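Local coordinates for protein gluconate kinase (Lactobacillus acidophilus, PDB 3GBT) that probably phosphorylates gluconate at the expense of ATP, as a member of the FGGY family of carbohydrate kinases, at residues Lys168-Thr173 with Lys212-Ile217. Residues are numbered along the deposited sequence; the frame is centred on the assembly and turned at random.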
# COMPACT_ATOMS: atom_id res chain seq x y z
N LYS A 168 -16.05 13.23 15.24
CA LYS A 168 -16.80 12.30 14.39
C LYS A 168 -16.03 11.02 14.07
O LYS A 168 -14.82 11.04 13.84
CB LYS A 168 -17.30 12.99 13.12
CG LYS A 168 -18.28 14.12 13.41
CD LYS A 168 -18.63 14.94 12.18
CE LYS A 168 -19.48 16.15 12.54
NZ LYS A 168 -18.67 17.24 13.17
N LEU A 169 -16.73 9.89 14.09
CA LEU A 169 -16.14 8.61 13.76
C LEU A 169 -16.56 8.16 12.37
O LEU A 169 -17.61 7.54 12.20
CB LEU A 169 -16.55 7.54 14.77
CG LEU A 169 -15.61 7.28 15.94
CD1 LEU A 169 -15.62 5.79 16.25
CD2 LEU A 169 -14.20 7.72 15.60
N VAL A 170 -15.73 8.47 11.38
CA VAL A 170 -16.05 8.12 10.00
C VAL A 170 -14.87 7.45 9.33
O VAL A 170 -13.71 7.81 9.56
CB VAL A 170 -16.43 9.36 9.17
CG1 VAL A 170 -17.23 8.93 7.95
CG2 VAL A 170 -17.24 10.33 10.01
N THR A 171 -15.16 6.46 8.50
CA THR A 171 -14.15 5.86 7.66
C THR A 171 -14.67 5.91 6.25
O THR A 171 -15.88 6.03 6.04
CB THR A 171 -13.88 4.41 8.06
OG1 THR A 171 -12.71 3.96 7.39
CG2 THR A 171 -15.05 3.52 7.66
N ASP A 172 -13.77 5.82 5.27
CA ASP A 172 -14.18 5.86 3.87
C ASP A 172 -14.20 4.44 3.32
O ASP A 172 -13.63 3.54 3.91
CB ASP A 172 -13.22 6.72 3.05
CG ASP A 172 -11.85 6.11 2.96
OD1 ASP A 172 -11.49 5.61 1.87
OD2 ASP A 172 -11.14 6.12 3.99
N THR A 173 -14.85 4.25 2.18
CA THR A 173 -14.96 2.92 1.60
C THR A 173 -13.61 2.22 1.44
O THR A 173 -13.46 1.06 1.84
CB THR A 173 -15.66 2.96 0.25
OG1 THR A 173 -16.91 3.64 0.39
CG2 THR A 173 -15.89 1.55 -0.26
N LYS A 212 -16.17 12.96 1.31
CA LYS A 212 -17.06 13.55 2.29
C LYS A 212 -16.35 14.64 3.07
O LYS A 212 -15.20 14.48 3.47
CB LYS A 212 -17.67 12.53 3.25
CG LYS A 212 -18.59 13.21 4.26
CD LYS A 212 -19.85 12.41 4.57
CE LYS A 212 -20.95 13.31 5.12
NZ LYS A 212 -22.25 12.61 5.31
N VAL A 213 -17.05 15.75 3.27
CA VAL A 213 -16.54 16.82 4.10
C VAL A 213 -16.93 16.54 5.55
O VAL A 213 -18.09 16.26 5.85
CB VAL A 213 -17.10 18.17 3.67
CG1 VAL A 213 -16.63 19.26 4.62
CG2 VAL A 213 -16.69 18.47 2.24
N ILE A 214 -15.95 16.61 6.44
CA ILE A 214 -16.21 16.43 7.86
C ILE A 214 -16.00 17.77 8.56
O ILE A 214 -14.89 18.30 8.62
CB ILE A 214 -15.33 15.31 8.46
CG1 ILE A 214 -15.92 13.94 8.15
CG2 ILE A 214 -15.23 15.46 9.95
CD1 ILE A 214 -15.40 13.34 6.87
N PHE A 215 -17.09 18.31 9.09
CA PHE A 215 -17.14 19.68 9.58
C PHE A 215 -18.02 19.69 10.83
O PHE A 215 -19.03 18.99 10.88
CB PHE A 215 -17.75 20.58 8.49
CG PHE A 215 -17.35 22.03 8.58
CD1 PHE A 215 -16.09 22.45 8.18
CD2 PHE A 215 -18.26 22.99 9.03
CE1 PHE A 215 -15.73 23.79 8.25
CE2 PHE A 215 -17.90 24.33 9.10
CZ PHE A 215 -16.64 24.73 8.71
N PRO A 216 -17.64 20.49 11.84
CA PRO A 216 -16.47 21.36 11.79
C PRO A 216 -15.31 20.77 12.58
O PRO A 216 -15.48 19.77 13.29
CB PRO A 216 -16.95 22.63 12.51
CG PRO A 216 -18.30 22.26 13.16
CD PRO A 216 -18.44 20.76 13.04
N ILE A 217 -14.16 21.42 12.47
CA ILE A 217 -13.00 21.12 13.29
C ILE A 217 -13.12 21.80 14.66
O ILE A 217 -13.37 23.00 14.75
CB ILE A 217 -11.71 21.60 12.60
CG1 ILE A 217 -11.49 20.82 11.30
CG2 ILE A 217 -10.51 21.43 13.52
CD1 ILE A 217 -10.48 21.45 10.36
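With CG beside its backbone N (chi1 -63°), the side chain of K168 stays extended through chi2 and chi3 and bends only at its last torsion (chi4 76°), which brings NZ to the carbonyl of F215. K168 NZ gives a hydrogen bond to F215 O at 2.9 Å, coming from above the carbonyl plane, 55° out of it. A long, flexible amine suits this place at the protein surface, since it reaches from one backbone to the other, between which there is no hydrogen bond. On the way K168 CD slides past I214, 4.1 Å from I214 CG2, while K168 NZ lies 3.5 Å from CD of P216, the proline that follows F215 through a cis peptide. With only an alanine here, the carbonyl of F215 would probably lose this donor and the CG2 methyl of I214 the cover of the lysine chain. Deeper in, V170 CG2 rests 4.3 Å from I214 CG1; branched aliphatic residues suit this apolar layer, where I214 also touches I162 and T166 of helix 157-166. The contact thus joins strand 170-172 and the loop leading into it to edge strand 213-214 and the residues after it, in the six-stranded mixed sheet of the N-terminal domain, whose actin-like ATPase fold is characteristic of FGGY kinases.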